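Local structure of bluetongue virus COAT protein VP7 (Bluetongue virus, 1BVP) at residues V210-G214 with V215-A219; A317-Y320 with T321-P325. The protein forms the homotrimeric capsomers of the virus core, 260 of which assemble on an inner scaffold of VP3. All coordinates share one frame; numbering follows the deposited sequence.

Contact 1: V210-G214 with V215-A219; sequences VSVGG and VDMRA
Val212 and Val215 close the end of a tight hairpin in which strand 210-212 turns back as strand 215-217, the two running at 130° to each other, well short of straight antiparallel. The pair is joined in both directions: Val212 N donates to Val215 O at 2.8 Å, and Val215 N returns a bond to Val212 O at 3.0 Å. The two differ in geometry, since the first donor lies in the carbonyl plane whereas the second sits well above it, next to the sharp reversal. One step further from the turn, Ser211 faces Asp216 as a non-hydrogen-bonded pair, their CA atoms 4.2 Å apart. Beyond it Met217 N bonds to Val210 O at 3.0 Å.

Val212, Val215 and Met217 share one face of the hairpin. There the CG2 branch of Val212 meets CG of Met217 at 3.7 Å, the two side chains running across each other at a slant. With CG anti to the carbonyl carbon (chi1 -53°) and the chain bent again further out, Met217 touches the valine through CG, while its end leads away. Both side chains also pack on Ile223 of strand 223-225. Ser211 and Asp216 point to the opposite face, Ser211 CB 4.1 Å from Asp216 OD1, and Ser211 also packs on His232.

Gly213 and Gly214 fill the corner, both with positive phi, a conformation that favours glycine. The arrangement is a beta hairpin with a two-residue loop, closed by a type I' turn, in a four-stranded antiparallel sheet where strand 215-217 is the outermost strand within this chain.

Contact 2: A317-Y320 with T321-P325; sequences ADVY and TVLRP
Leu323 N donates to Val319 O at 2.8 Å, the shortest of four successive i to i+4 bonds in the last turn of helix 304-323, and an almost straight one at 177°. Thr321 N to Ala317 O and Val322 N to Asp318 O precede it. Last comes Arg324 N to Tyr320 O at 2.9 Å, more bent at 140°, where the chain is already leaving the helix: Arg324 has positive phi.

Side chains follow the same spacing. Val319 and Leu323 lie alongside each other and point the same way, CG1 of the valine 3.6 Å from CD1 of the leucine. Helix 55-73 covers this side, Phe62 against Val319 and Met61 against Leu323.

Once Arg324 has turned the chain, Pro325 folds back against the Tyr320 ring. Its CD lies 4.2 Å from the ring centroid, over one face but offset toward the rim, a CH-pi contact; CG comes within 3.7 Å of Tyr320 CD1. The ring reaches the proline because its CG is anti to the backbone N (chi1 -176°). Its far end is fixed separately, OH being hydrogen-bonded to Asp275.

Along the rest of the turn, polar ends find partners outside it. Thr321 OG1 is hydrogen-bonded to Arg274 NE, while Asp318 OD2 forms a salt bridge with Arg111 NH1 of the third subunit. Beyond the helix end, Arg324 NE makes a weak bond to Thr321 O.

The helix thus ends in a C-cap region with a positive-phi residue, Arg324, followed by Pro325 packed back on the last turn, in the helical part of VP7 beside a subunit interface.

How the contacts relate
The two contacts lie on opposite sides of the chain's centre, 59 Å apart between centres and about 47 Å between nearest atoms, and they do not touch. Contact 1 comes first along the chain, as a hairpin in the beta-rich middle of the sequence, in a four-stranded sheet; contact 2 follows about a hundred residues later, at the C-terminal end of helix 304-323. They share no strand or helix. Each samples one part of the elongated VP7 subunit, sheets in one and helices in the other. Contact 2 has a salt bridge to the third subunit, while near contact 1 Ala219 packs on Glu133 of the second subunit, consistent with both parts meeting neighbours in the trimer.

Contact 1: V210-G214 with V215-A219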
ATOM      1  N   VAL A 210      12.215  17.293  27.375  1.00 35.52           N
ATOM      2  CA  VAL A 210      11.107  17.676  26.497  1.00 29.81           C
ATOM      3  C   VAL A 210       9.866  17.168  27.239  1.00 26.48           C
ATOM      4  O   VAL A 210       9.875  16.075  27.820  1.00 28.25           O
ATOM      5  CB  VAL A 210      11.199  17.008  25.095  1.00 24.14           C
ATOM      6  CG1 VAL A 210      10.005  17.423  24.255  1.00 18.47           C
ATOM      7  CG2 VAL A 210      12.477  17.437  24.386  1.00 19.10           C
ATOM      8  N   SER A 211       8.851  18.006  27.347  1.00 24.15           N
ATOM      9  CA  SER A 211       7.651  17.585  28.038  1.00 27.51           C
ATOM     10  C   SER A 211       6.455  17.997  27.186  1.00 29.68           C
ATOM     11  O   SER A 211       6.501  19.020  26.459  1.00 25.10           O
ATOM     12  CB  SER A 211       7.579  18.202  29.437  1.00 30.40           C
ATOM     13  OG  SER A 211       7.202  19.570  29.368  1.00 38.34           O
ATOM     14  N   VAL A 212       5.426  17.153  27.210  1.00 30.21           N
ATOM     15  CA  VAL A 212       4.220  17.407  26.433  1.00 33.87           C
ATOM     16  C   VAL A 212       3.071  17.566  27.398  1.00 34.42           C
ATOM     17  O   VAL A 212       2.810  16.668  28.191  1.00 33.81           O
ATOM     18  CB  VAL A 212       3.914  16.254  25.442  1.00 33.37           C
ATOM     19  CG1 VAL A 212       2.672  16.602  24.653  1.00 31.15           C
ATOM     20  CG2 VAL A 212       5.100  16.030  24.470  1.00 29.28           C
ATOM     21  N   GLY A 213       2.409  18.721  27.353  1.00 35.92           N
ATOM     22  CA  GLY A 213       1.309  18.982  28.270  1.00 37.52           C
ATOM     23  C   GLY A 213       1.709  18.815  29.740  1.00 40.98           C
ATOM     24  O   GLY A 213       0.923  18.321  30.551  1.00 45.60           O
ATOM     25  N   GLY A 214       2.948  19.165  30.078  1.00 38.00           N
ATOM     26  CA  GLY A 214       3.397  19.044  31.453  1.00 33.96           C
ATOM     27  C   GLY A 214       4.036  17.723  31.832  1.00 36.71           C
ATOM     28  O   GLY A 214       4.721  17.640  32.850  1.00 44.47           O
ATOM     29  N   VAL A 215       3.801  16.675  31.060  1.00 36.38           N
ATOM     30  CA  VAL A 215       4.405  15.385  31.376  1.00 35.37           C
ATOM     31  C   VAL A 215       5.729  15.153  30.612  1.00 32.31           C
ATOM     32  O   VAL A 215       5.895  15.516  29.447  1.00 33.09           O
ATOM     33  CB  VAL A 215       3.369  14.192  31.260  1.00 33.68           C
ATOM     34  CG1 VAL A 215       2.433  14.385  30.094  1.00 37.30           C
ATOM     35  CG2 VAL A 215       4.091  12.851  31.133  1.00 34.71           C
ATOM     36  N   ASP A 216       6.679  14.551  31.297  1.00 31.25           N
ATOM     37  CA  ASP A 216       7.990  14.328  30.727  1.00 36.76           C
ATOM     38  C   ASP A 216       8.083  13.180  29.764  1.00 34.51           C
ATOM     39  O   ASP A 216       7.745  12.052  30.115  1.00 40.33           O
ATOM     40  CB  ASP A 216       8.995  14.115  31.857  1.00 45.39           C
ATOM     41  CG  ASP A 216      10.250  14.918  31.666  1.00 51.26           C
ATOM     42  OD1 ASP A 216      10.199  16.185  31.822  1.00 49.60           O
ATOM     43  OD2 ASP A 216      11.273  14.259  31.341  1.00 56.67           O
ATOM     44  N   MET A 217       8.631  13.444  28.582  1.00 30.73           N
ATOM     45  CA  MET A 217       8.781  12.414  27.562  1.00 25.84           C
ATOM     46  C   MET A 217      10.233  12.024  27.280  1.00 28.02           C
ATOM     47  O   MET A 217      11.085  12.886  27.102  1.00 33.43           O
ATOM     48  CB  MET A 217       8.109  12.853  26.256  1.00 26.85           C
ATOM     49  CG  MET A 217       6.621  13.294  26.367  1.00 33.13           C
ATOM     50  SD  MET A 217       5.363  12.054  26.948  1.00 32.95           S
ATOM     51  CE  MET A 217       6.274  10.416  26.767  1.00 37.64           C
ATOM     52  N   ARG A 218      10.510  10.723  27.259  1.00 29.92           N
ATOM     53  CA  ARG A 218      11.840  10.205  26.963  1.00 32.18           C
ATOM     54  C   ARG A 218      12.224  10.446  25.514  1.00 32.40           C
ATOM     55  O   ARG A 218      11.373  10.553  24.630  1.00 38.44           O
ATOM     56  CB  ARG A 218      11.886   8.708  27.175  1.00 41.94           C
ATOM     57  CG  ARG A 218      11.643   8.262  28.586  1.00 63.62           C
ATOM     58  CD  ARG A 218      12.124   6.831  28.721  1.00 79.92           C
ATOM     59  NE  ARG A 218      13.418   6.683  28.044  1.00 91.44           N
ATOM     60  CZ  ARG A 218      14.092   5.544  27.936  1.00 95.49           C
ATOM     61  NH1 ARG A 218      13.610   4.420  28.468  1.00 94.93           N
ATOM     62  NH2 ARG A 218      15.255   5.535  27.291  1.00 97.03           N
ATOM     63  N   ALA A 219      13.516  10.470  25.250  1.00 31.84           N
ATOM     64  CA  ALA A 219      13.973  10.674  23.894  1.00 25.51           C
ATOM     65  C   ALA A 219      13.965   9.316  23.238  1.00 25.30           C
ATOM     66  O   ALA A 219      14.037   8.291  23.929  1.00 23.76           O
ATOM     67  CB  ALA A 219      15.354  11.226  23.896  1.00 22.79           C
TER

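Contact 2: A317-Y320 with T321-P325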
ATOM      1  N   ALA A 317     -11.031  -1.409 -18.572  1.00  9.77           N
ATOM      2  CA  ALA A 317      -9.708  -1.723 -19.137  1.00  9.79           C
ATOM      3  C   ALA A 317      -9.535  -3.220 -19.174  1.00 11.63           C
ATOM      4  O   ALA A 317      -8.956  -3.765 -20.124  1.00 16.50           O
ATOM      5  CB  ALA A 317      -8.617  -1.110 -18.344  1.00  7.13           C
ATOM      6  N   ASP A 318     -10.015  -3.897 -18.135  1.00  9.84           N
ATOM      7  CA  ASP A 318      -9.915  -5.355 -18.121  1.00 13.96           C
ATOM      8  C   ASP A 318     -10.767  -5.953 -19.237  1.00 16.34           C
ATOM      9  O   ASP A 318     -10.331  -6.880 -19.917  1.00 14.05           O
ATOM     10  CB  ASP A 318     -10.373  -5.917 -16.802  1.00 10.44           C
ATOM     11  CG  ASP A 318      -9.438  -5.585 -15.674  1.00 11.29           C
ATOM     12  OD1 ASP A 318      -8.214  -5.429 -15.904  1.00 16.06           O
ATOM     13  OD2 ASP A 318      -9.947  -5.545 -14.543  1.00 14.53           O
ATOM     14  N   VAL A 319     -11.974  -5.416 -19.433  1.00 16.18           N
ATOM     15  CA  VAL A 319     -12.841  -5.893 -20.505  1.00 11.66           C
ATOM     16  C   VAL A 319     -12.123  -5.686 -21.836  1.00 12.84           C
ATOM     17  O   VAL A 319     -12.077  -6.593 -22.665  1.00 14.82           O
ATOM     18  CB  VAL A 319     -14.195  -5.152 -20.542  1.00 11.84           C
ATOM     19  CG1 VAL A 319     -14.951  -5.517 -21.820  1.00  9.12           C
ATOM     20  CG2 VAL A 319     -15.023  -5.528 -19.329  1.00  7.54           C
ATOM     21  N   TYR A 320     -11.513  -4.512 -22.007  1.00 12.74           N
ATOM     22  CA  TYR A 320     -10.788  -4.192 -23.232  1.00 10.73           C
ATOM     23  C   TYR A 320      -9.740  -5.250 -23.477  1.00 13.25           C
ATOM     24  O   TYR A 320      -9.524  -5.731 -24.605  1.00 16.67           O
ATOM     25  CB  TYR A 320     -10.082  -2.850 -23.086  1.00 10.02           C
ATOM     26  CG  TYR A 320      -9.376  -2.386 -24.347  1.00 10.70           C
ATOM     27  CD1 TYR A 320     -10.054  -1.618 -25.312  1.00 11.07           C
ATOM     28  CD2 TYR A 320      -8.026  -2.704 -24.587  1.00  8.48           C
ATOM     29  CE1 TYR A 320      -9.404  -1.170 -26.495  1.00  7.82           C
ATOM     30  CE2 TYR A 320      -7.370  -2.269 -25.767  1.00  7.57           C
ATOM     31  CZ  TYR A 320      -8.069  -1.504 -26.708  1.00 10.10           C
ATOM     32  OH  TYR A 320      -7.441  -1.065 -27.856  1.00 15.63           O
ATOM     33  N   THR A 321      -9.035  -5.570 -22.415  1.00 12.97           N
ATOM     34  CA  THR A 321      -7.997  -6.566 -22.508  1.00 15.02           C
ATOM     35  C   THR A 321      -8.504  -7.939 -22.954  1.00 14.77           C
ATOM     36  O   THR A 321      -7.824  -8.583 -23.747  1.00 14.47           O
ATOM     37  CB  THR A 321      -7.173  -6.593 -21.188  1.00 17.84           C
ATOM     38  OG1 THR A 321      -6.169  -5.579 -21.275  1.00 27.35           O
ATOM     39  CG2 THR A 321      -6.508  -7.926 -20.931  1.00  9.66           C
ATOM     40  N   VAL A 322      -9.656  -8.408 -22.446  1.00 15.68           N
ATOM     41  CA  VAL A 322     -10.153  -9.711 -22.885  1.00 11.83           C
ATOM     42  C   VAL A 322     -10.877  -9.685 -24.239  1.00 13.68           C
ATOM     43  O   VAL A 322     -10.618 -10.550 -25.055  1.00 19.05           O
ATOM     44  CB  VAL A 322     -10.908 -10.514 -21.791  1.00 11.61           C
ATOM     45  CG1 VAL A 322     -10.575  -9.979 -20.422  1.00 13.48           C
ATOM     46  CG2 VAL A 322     -12.343 -10.557 -22.027  1.00 12.19           C
ATOM     47  N   LEU A 323     -11.696  -8.666 -24.521  1.00 11.24           N
ATOM     48  CA  LEU A 323     -12.386  -8.568 -25.811  1.00  8.17           C
ATOM     49  C   LEU A 323     -11.513  -8.177 -27.006  1.00 14.91           C
ATOM     50  O   LEU A 323     -11.869  -8.465 -28.136  1.00 14.48           O
ATOM     51  CB  LEU A 323     -13.586  -7.618 -25.730  1.00  7.35           C
ATOM     52  CG  LEU A 323     -14.705  -8.146 -24.808  1.00 12.69           C
ATOM     53  CD1 LEU A 323     -15.930  -7.248 -24.791  1.00  7.83           C
ATOM     54  CD2 LEU A 323     -15.100  -9.526 -25.279  1.00 10.53           C
ATOM     55  N   ARG A 324     -10.379  -7.513 -26.761  1.00 22.96           N
ATOM     56  CA  ARG A 324      -9.448  -7.059 -27.800  1.00 16.29           C
ATOM     57  C   ARG A 324     -10.146  -6.359 -28.965  1.00 17.00           C
ATOM     58  O   ARG A 324      -9.878  -6.675 -30.129  1.00 22.00           O
ATOM     59  CB  ARG A 324      -8.596  -8.193 -28.374  1.00 19.49           C
ATOM     60  CG  ARG A 324      -8.412  -9.474 -27.569  1.00 40.58           C
ATOM     61  CD  ARG A 324      -6.944  -9.893 -27.509  1.00 61.08           C
ATOM     62  NE  ARG A 324      -6.243  -9.115 -26.466  1.00 83.85           N
ATOM     63  CZ  ARG A 324      -5.453  -8.049 -26.674  1.00 92.23           C
ATOM     64  NH1 ARG A 324      -5.218  -7.598 -27.911  1.00 95.94           N
ATOM     65  NH2 ARG A 324      -4.941  -7.387 -25.631  1.00 90.36           N
ATOM     66  N   PRO A 325     -10.974  -5.334 -28.684  1.00 15.45           N
ATOM     67  CA  PRO A 325     -11.657  -4.657 -29.789  1.00 12.77           C
ATOM     68  C   PRO A 325     -10.714  -3.832 -30.659  1.00 19.60           C
ATOM     69  O   PRO A 325      -9.572  -3.579 -30.273  1.00 23.82           O
ATOM     70  CB  PRO A 325     -12.683  -3.792 -29.069  1.00 12.09           C
ATOM     71  CG  PRO A 325     -12.007  -3.428 -27.828  1.00 11.15           C
ATOM     72  CD  PRO A 325     -11.286  -4.691 -27.394  1.00 12.65           C
TER